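Side-chain contacts in N-acetylglucosaminidase (Paenibacillus barengoltzii, PDB 6INX), which probably hydrolyses the glycosidic bonds of glycans containing N-acetylglucosamine, as a member of glycoside hydrolase family 18: residues T168-A171 / E172-R175; K127-F130 / T131-L134; C310-V313 / K314-L318; D186-G189 / G190-L194. All coordinates share one frame; numbering follows the deposited sequence.

Contact 1. Residues T168-A171 / E172-R175; sequences TEMA and EVQR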
# COMPACT_ATOMS: atom_id res chain seq x y z
N THR A 168 -8.84 4.34 13.52
CA THR A 168 -9.46 5.44 14.25
C THR A 168 -10.96 5.49 13.96
O THR A 168 -11.47 4.75 13.11
CB THR A 168 -8.85 6.79 13.86
OG1 THR A 168 -8.98 6.95 12.44
CG2 THR A 168 -7.37 6.84 14.21
N GLU A 169 -11.65 6.37 14.67
CA GLU A 169 -13.07 6.67 14.48
C GLU A 169 -13.18 8.14 14.08
O GLU A 169 -13.59 8.97 14.88
CB GLU A 169 -13.85 6.41 15.78
CG GLU A 169 -13.70 5.01 16.37
CD GLU A 169 -14.31 4.86 17.77
OE1 GLU A 169 -14.37 5.85 18.54
OE2 GLU A 169 -14.72 3.74 18.12
N MET A 170 -12.81 8.46 12.83
CA MET A 170 -12.59 9.86 12.48
C MET A 170 -13.86 10.70 12.56
O MET A 170 -13.78 11.89 12.86
CB MET A 170 -11.93 9.98 11.11
CG MET A 170 -10.43 9.63 11.11
SD MET A 170 -9.45 10.51 12.37
CE MET A 170 -9.91 12.20 11.99
N ALA A 171 -15.03 10.10 12.33
CA ALA A 171 -16.27 10.87 12.44
C ALA A 171 -16.50 11.33 13.87
O ALA A 171 -17.08 12.40 14.09
CB ALA A 171 -17.45 10.02 11.97
N GLU A 172 -16.05 10.55 14.85
CA GLU A 172 -16.13 10.96 16.25
C GLU A 172 -14.95 11.85 16.63
O GLU A 172 -15.13 12.89 17.28
CB GLU A 172 -16.14 9.72 17.15
CG GLU A 172 -17.32 8.79 16.92
CD GLU A 172 -18.65 9.47 17.18
OE1 GLU A 172 -19.55 9.35 16.32
OE2 GLU A 172 -18.80 10.12 18.23
N VAL A 173 -13.75 11.45 16.23
CA VAL A 173 -12.53 12.19 16.55
C VAL A 173 -12.66 13.67 16.16
O VAL A 173 -12.29 14.57 16.92
CB VAL A 173 -11.33 11.53 15.84
CG1 VAL A 173 -10.14 12.47 15.76
CG2 VAL A 173 -10.96 10.20 16.53
N GLN A 174 -13.18 13.93 14.95
CA GLN A 174 -13.15 15.29 14.42
C GLN A 174 -13.94 16.26 15.29
O GLN A 174 -13.63 17.46 15.31
CB GLN A 174 -13.65 15.32 12.97
CG GLN A 174 -15.09 14.87 12.80
CD GLN A 174 -16.10 15.99 13.02
OE1 GLN A 174 -15.76 17.17 12.98
NE2 GLN A 174 -17.35 15.62 13.27
N ARG A 175 -14.95 15.76 16.01
CA ARG A 175 -15.83 16.64 16.78
C ARG A 175 -15.06 17.40 17.86
O ARG A 175 -15.46 18.50 18.25
CB ARG A 175 -16.96 15.80 17.38
CG ARG A 175 -17.28 16.05 18.83
CD ARG A 175 -18.30 15.02 19.33
NE ARG A 175 -18.57 15.16 20.76
CZ ARG A 175 -19.54 15.93 21.27
NH1 ARG A 175 -20.33 16.62 20.46
NH2 ARG A 175 -19.71 15.99 22.58
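Met170 and Val173 meet on the buried side of the short helix 170-173, one of the outer elements of this family 18 TIM barrel. The Met170 chain folds back at chi2 and chi3, which carries CE to 3.8 Å from Val173 CG1, with SD only slightly farther off. The same side is held by backbone: Glu169, at the N-cap position, offers its O to Val173 N at 2.8 Å, while Glu172 N makes a weak second bond to that oxygen. Val173 CG2 crowds in as well, 3.3 Å from Glu169 O. Met170 also reaches beyond the turn, packing on Tyr164 and Ile165 of helix 162-166 and on Val225. With an alanine in place of Met170, SD and CE are gone, which would probably leave a gap between Val173 CG1 and helix 162-166.

The outer side is looser. Ala171 and Glu172 are exposed, and Glu169 OE1, which hydrogen-bonds Thr131 OG1 of helix 126-148, lies 6.2 Å from Glu172 OE2. Gln174 N closes the turn on Met170 O at 3.0 Å. With chi1 at 62° the Gln174 CG sits between its own backbone N and carbonyl carbon, and a bend at chi2 (85°) turns the amide back along the helix, where NE2 gives a weak hydrogen bond of 3.3 Å to Ala171 O.

Contact 2. Residues K127-F130 / T131-L134; sequences KANF and TLLL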
# COMPACT_ATOMS: atom_id res chain seq x y z
N LYS A 127 -8.21 2.14 18.84
CA LYS A 127 -9.21 2.76 17.97
C LYS A 127 -10.29 3.47 18.78
O LYS A 127 -10.60 4.64 18.54
CB LYS A 127 -9.79 1.70 17.03
CG LYS A 127 -10.84 2.24 16.07
CD LYS A 127 -11.13 1.22 14.99
CE LYS A 127 -12.27 1.68 14.10
NZ LYS A 127 -12.43 0.73 12.96
N ALA A 128 -10.84 2.78 19.78
CA ALA A 128 -11.81 3.43 20.65
C ALA A 128 -11.12 4.38 21.63
O ALA A 128 -11.64 5.46 21.92
CB ALA A 128 -12.63 2.38 21.40
N ASN A 129 -9.93 4.00 22.12
CA ASN A 129 -9.29 4.78 23.19
C ASN A 129 -8.80 6.13 22.70
O ASN A 129 -8.74 7.09 23.48
CB ASN A 129 -8.14 3.98 23.81
CG ASN A 129 -8.62 2.80 24.61
OD1 ASN A 129 -9.80 2.71 24.94
ND2 ASN A 129 -7.73 1.88 24.92
N PHE A 130 -8.43 6.24 21.41
CA PHE A 130 -8.01 7.53 20.85
C PHE A 130 -9.14 8.55 20.92
O PHE A 130 -8.92 9.72 21.28
CB PHE A 130 -7.55 7.30 19.41
CG PHE A 130 -6.99 8.51 18.69
CD1 PHE A 130 -5.96 9.27 19.23
CD2 PHE A 130 -7.45 8.82 17.41
CE1 PHE A 130 -5.42 10.33 18.53
CE2 PHE A 130 -6.92 9.89 16.70
CZ PHE A 130 -5.90 10.65 17.26
N THR A 131 -10.37 8.12 20.60
CA THR A 131 -11.52 9.02 20.70
C THR A 131 -11.72 9.46 22.13
O THR A 131 -11.96 10.65 22.40
CB THR A 131 -12.76 8.29 20.21
OG1 THR A 131 -12.53 7.81 18.88
CG2 THR A 131 -13.95 9.25 20.20
N LEU A 132 -11.66 8.52 23.08
CA LEU A 132 -11.82 8.86 24.49
C LEU A 132 -10.72 9.81 24.96
O LEU A 132 -10.98 10.73 25.74
CB LEU A 132 -11.81 7.60 25.35
CG LEU A 132 -12.88 6.55 25.03
CD1 LEU A 132 -12.67 5.31 25.89
CD2 LEU A 132 -14.27 7.13 25.21
N LEU A 133 -9.48 9.57 24.53
CA LEU A 133 -8.38 10.44 24.91
C LEU A 133 -8.62 11.88 24.44
O LEU A 133 -8.46 12.83 25.22
CB LEU A 133 -7.07 9.89 24.34
CG LEU A 133 -5.84 10.80 24.47
CD1 LEU A 133 -5.47 10.98 25.94
CD2 LEU A 133 -4.63 10.30 23.66
N LEU A 134 -8.97 12.05 23.16
CA LEU A 134 -9.17 13.40 22.63
C LEU A 134 -10.38 14.07 23.27
O LEU A 134 -10.35 15.28 23.51
CB LEU A 134 -9.32 13.34 21.11
CG LEU A 134 -8.06 12.92 20.36
CD1 LEU A 134 -8.36 12.67 18.89
CD2 LEU A 134 -7.00 13.99 20.51
O HOH W 1 -10.46 7.02 17.20
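Thr131 meets Lys127, one turn earlier, through a water: this molecule donates to Lys127 O at 2.7 Å and to Thr131 OG1 at 2.8 Å, bridging a gap that the two oxygens do not span themselves. OG1 is turned anti to its own carbonyl carbon (chi1 -55°), back toward the preceding turn, and it also hydrogen-bonds Glu169 OE1, so a buried hydroxyl is gripped by both a water and a carboxylate.

Leu132 follows on the more exposed side. Its N bonds to Ala128 O, and its CG rests 3.5 Å from that same oxygen. CD1 brushes Asn129 OD1 at 4.0 Å, a light touch of a methyl on an amide oxygen, and both residues lie against Arg87 of helix 84-100.

These are successive turns of helix 126-148, one of the outer helices of the TIM barrel, packed over strand 105-109. The Leu133 side chain touches Leu108 of the strand and Met90 of helix 84-100, while its N donates to Asn129 O at 2.8 Å.

Leu134 makes the main side-chain contact. Phe130, its CG swung anti to the backbone N (chi1 -176°), presents one ring face to Leu134 CD1 in a CH-pi contact, the methyl 3.8 Å from the ring centroid and displaced toward the rim near CZ. The Phe130 ring also meets that of Trp110 nearly at right angles, and Leu134 N bonds to Phe130 O at 3.0 Å.

Contact 3. Residues C310-V313 / K314-L318; sequences CDYV and KAQEL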
# COMPACT_ATOMS: atom_id res chain seq x y z
N CYS A 310 -2.01 24.66 -3.11
CA CYS A 310 -2.81 25.79 -2.65
C CYS A 310 -4.06 25.98 -3.50
O CYS A 310 -5.15 26.22 -2.97
CB CYS A 310 -1.97 27.07 -2.66
SG CYS A 310 -0.65 27.10 -1.44
N ASP A 311 -3.92 25.87 -4.83
CA ASP A 311 -5.09 25.97 -5.70
C ASP A 311 -6.11 24.89 -5.38
O ASP A 311 -7.32 25.12 -5.44
CB ASP A 311 -4.68 25.85 -7.17
CG ASP A 311 -3.77 26.97 -7.64
OD1 ASP A 311 -3.75 28.05 -7.00
OD2 ASP A 311 -3.06 26.78 -8.65
N TYR A 312 -5.62 23.68 -5.05
CA TYR A 312 -6.51 22.58 -4.68
C TYR A 312 -7.26 22.89 -3.39
O TYR A 312 -8.46 22.63 -3.27
CB TYR A 312 -5.68 21.30 -4.54
CG TYR A 312 -6.46 20.05 -4.16
CD1 TYR A 312 -6.60 19.66 -2.82
CD2 TYR A 312 -7.01 19.23 -5.13
CE1 TYR A 312 -7.30 18.51 -2.47
CE2 TYR A 312 -7.71 18.07 -4.79
CZ TYR A 312 -7.85 17.72 -3.46
OH TYR A 312 -8.55 16.58 -3.14
N VAL A 313 -6.56 23.47 -2.41
CA VAL A 313 -7.20 23.84 -1.15
C VAL A 313 -8.34 24.83 -1.41
O VAL A 313 -9.44 24.69 -0.86
CB VAL A 313 -6.16 24.40 -0.17
CG1 VAL A 313 -6.81 25.23 0.93
CG2 VAL A 313 -5.34 23.27 0.44
N LYS A 314 -8.09 25.81 -2.27
CA LYS A 314 -9.11 26.82 -2.56
C LYS A 314 -10.28 26.21 -3.32
O LYS A 314 -11.45 26.44 -2.98
CB LYS A 314 -8.49 27.97 -3.35
CG LYS A 314 -7.47 28.78 -2.58
CD LYS A 314 -6.81 29.80 -3.50
CE LYS A 314 -6.13 30.89 -2.71
NZ LYS A 314 -5.35 31.79 -3.60
N ALA A 315 -10.00 25.41 -4.35
CA ALA A 315 -11.06 24.85 -5.18
C ALA A 315 -11.92 23.88 -4.39
O ALA A 315 -13.15 23.84 -4.56
CB ALA A 315 -10.47 24.17 -6.41
N GLN A 316 -11.30 23.09 -3.51
CA GLN A 316 -12.00 22.07 -2.74
C GLN A 316 -12.51 22.59 -1.41
O GLN A 316 -13.18 21.85 -0.69
CB GLN A 316 -11.09 20.85 -2.51
CG GLN A 316 -10.59 20.20 -3.81
CD GLN A 316 -11.73 19.79 -4.73
OE1 GLN A 316 -11.66 19.99 -5.95
NE2 GLN A 316 -12.77 19.22 -4.16
N GLU A 317 -12.20 23.85 -1.08
CA GLU A 317 -12.70 24.50 0.13
C GLU A 317 -12.22 23.80 1.40
O GLU A 317 -12.98 23.57 2.34
CB GLU A 317 -14.22 24.68 0.09
CG GLU A 317 -14.66 25.42 -1.18
CD GLU A 317 -16.10 25.90 -1.13
OE1 GLU A 317 -16.85 25.48 -0.22
OE2 GLU A 317 -16.48 26.71 -2.00
N LEU A 318 -10.93 23.47 1.41
CA LEU A 318 -10.30 22.89 2.59
C LEU A 318 -9.85 24.01 3.53
O LEU A 318 -9.98 25.20 3.23
CB LEU A 318 -9.14 22.00 2.18
CG LEU A 318 -9.48 20.93 1.14
CD1 LEU A 318 -8.26 20.06 0.85
CD2 LEU A 318 -10.66 20.09 1.60
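Tyr312 and Gln316 are brought together by complementary torsions: the tyrosine ring is swung anti to its backbone N (chi1 -180°), forward along the helix, while Gln316 chi1 (-58°) sets CG beside its backbone N and over the ring, and the bend at chi2 then turns the amide across it. The meeting takes place at the C-terminal end of helix 303-316, which closes in a Schellman motif before the chain enters strand 320-324 of the TIM barrel. Gln316 CG stands 3.7 Å from the ring centroid, almost straight above its centre, a CH-pi contact, with the amide beyond it inclined 33° to the ring. Leu318 CD1 approaches the same ring obliquely, 3.8 Å from CE1. At the far end of the ring, OH hydrogen-bonds Asp214 OD1, and Val217 of helix 213-222 packs on Tyr312 and Leu318 alike. A valine in place of Tyr312 has neither ring nor hydroxyl, which is likely to leave Asp214 OD1 without this mate and Gln316 CG free to shift.

On the outward side Lys314 runs extended beyond CG, its CG 3.5 Å from Cys310 O, and its NZ bonds to Gly341 O near the C-terminus. Asp311, 5.3 Å from that amine by its OD1, is instead paired with Arg307 in a salt bridge.

The turn itself depends on Glu317, whose positive phi takes the chain out of the helix while its N bonds weakly back to Lys314 O. Val313 CG1 then lies 4.2 Å from Leu318 CB, and Leu318 N donates to Val313 O at 3.0 Å.

Contact 4. Residues D186-G189 / G190-L194; sequences DMRG and GFQTL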
# COMPACT_ATOMS: atom_id res chain seq x y z
N ASP A 186 5.83 11.76 3.32
CA ASP A 186 6.30 10.40 3.63
C ASP A 186 5.28 9.35 3.19
O ASP A 186 5.21 8.26 3.77
CB ASP A 186 6.64 10.18 5.12
CG ASP A 186 7.64 11.16 5.65
OD1 ASP A 186 8.51 11.62 4.88
OD2 ASP A 186 7.57 11.46 6.86
N MET A 187 4.46 9.67 2.19
CA MET A 187 3.40 8.74 1.79
C MET A 187 3.98 7.51 1.10
O MET A 187 3.33 6.45 1.09
CB MET A 187 2.38 9.42 0.88
CG MET A 187 1.49 10.42 1.66
SD MET A 187 0.14 11.14 0.71
CE MET A 187 1.06 12.22 -0.39
N ARG A 188 5.16 7.67 0.52
CA ARG A 188 6.03 6.60 0.07
C ARG A 188 7.39 6.90 0.67
O ARG A 188 7.89 8.02 0.53
CB ARG A 188 6.13 6.60 -1.45
CG ARG A 188 4.78 6.36 -2.11
CD ARG A 188 4.79 6.70 -3.60
NE ARG A 188 3.47 6.45 -4.15
CZ ARG A 188 2.39 7.21 -3.96
NH1 ARG A 188 2.47 8.32 -3.22
NH2 ARG A 188 1.22 6.85 -4.48
N GLY A 189 7.97 5.93 1.36
CA GLY A 189 9.18 6.21 2.10
C GLY A 189 9.82 4.95 2.66
O GLY A 189 10.14 4.03 1.90
N GLY A 190 9.96 4.88 3.98
CA GLY A 190 10.81 3.86 4.59
C GLY A 190 10.25 2.45 4.59
O GLY A 190 10.98 1.52 4.97
N PHE A 191 9.01 2.26 4.17
CA PHE A 191 8.43 0.92 4.14
C PHE A 191 8.32 0.33 2.74
O PHE A 191 7.87 -0.81 2.60
CB PHE A 191 7.04 0.91 4.80
CG PHE A 191 7.08 1.25 6.26
CD1 PHE A 191 7.67 0.39 7.16
CD2 PHE A 191 6.56 2.45 6.73
CE1 PHE A 191 7.72 0.69 8.52
CE2 PHE A 191 6.62 2.76 8.08
CZ PHE A 191 7.20 1.87 8.97
N GLN A 192 8.75 1.05 1.69
CA GLN A 192 8.63 0.51 0.35
C GLN A 192 9.93 0.68 -0.43
O GLN A 192 10.63 1.69 -0.29
CB GLN A 192 7.42 1.10 -0.42
CG GLN A 192 7.54 2.58 -0.72
CD GLN A 192 6.30 3.10 -1.42
OE1 GLN A 192 5.24 3.23 -0.81
NE2 GLN A 192 6.42 3.36 -2.73
N THR A 193 10.21 -0.31 -1.28
CA THR A 193 11.37 -0.27 -2.15
C THR A 193 11.03 0.20 -3.56
O THR A 193 11.94 0.33 -4.39
CB THR A 193 12.02 -1.66 -2.24
OG1 THR A 193 11.04 -2.60 -2.68
CG2 THR A 193 12.56 -2.10 -0.89
N LEU A 194 9.76 0.49 -3.84
CA LEU A 194 9.37 1.06 -5.12
C LEU A 194 9.46 2.58 -5.03
O LEU A 194 8.94 3.17 -4.08
CB LEU A 194 7.93 0.66 -5.45
CG LEU A 194 7.56 1.00 -6.89
CD1 LEU A 194 8.26 0.07 -7.85
CD2 LEU A 194 6.04 0.90 -7.07
O HOH W 2 2.56 4.20 -0.26
O HOH W 3 5.41 4.13 -5.51
O HOH W 4 6.82 3.91 2.94
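The Gln192 carboxamide lies with Arg188 CB above its plane, 3.5 Å from both Gln192 CD and NE2, and Arg188 CG beside it, 3.4 Å from Gln192 OE1, so that the aliphatic root of the arginine covers the amide. Around its rim the group is held by polar partners: NE2 gives Leu194 O a straight bond of 2.9 Å, the acceptor lying in the amide plane, and OE1 accepts a hydrogen bond from a water that also donates to Met187 O. These bonds fix the rotation of the amide. The Arg188 guanidinium, turned 69° from the amide, has a second water at its edge, in plane, reached weakly by Arg188 NE and Gln192 NE2. Its firm partners lie farther on: NE forms a salt bridge with Asp207, NH1 bonds to His197 O, and NH2 to the O of Phe209 and of Ile211.

Gln192 comes back to Arg188 because the chain makes a type I beta turn from Gly189 to Gln192, closed by Gln192 N on Gly189 O at 3.3 Å, with the donor well above the carbonyl plane. A third water accepts from both Gly189 N at 2.8 Å and Phe191 N at 3.0 Å, linking the two amides.

The outer side of the turn faces the second subunit, where Phe191 packs on Met254 of the neighbouring chain. Within its own chain the loop runs from barrel strand 179-183 toward helix 213-222, and lies against the five-stranded antiparallel sheet, where Gln192 O accepts from Trp241 NE1 of strand 237-241.

Along the chain the order is contact 2, contact 1, contact 4, contact 3. Contacts 1 and 2 form one patch, their centres about 9 Å apart: helix 170-173 lies on helix 126-148, with Val173 CG1 3.6 Å from Leu134 CD1. Contact 3 is on another flank of the same TIM barrel, about 22 Å from contact 1 and 30 Å from contact 2 between centres, at the end of the helix leading into strand 320-324, which pairs with strand 6-12. Contact 4, its centre about 26 Å from that of contact 3, leaves the barrel after strand 179-183, beside the antiparallel sheet and at the subunit interface. Three contacts thus belong to the barrel's helical layer, and one joins barrel, added sheet and dimer.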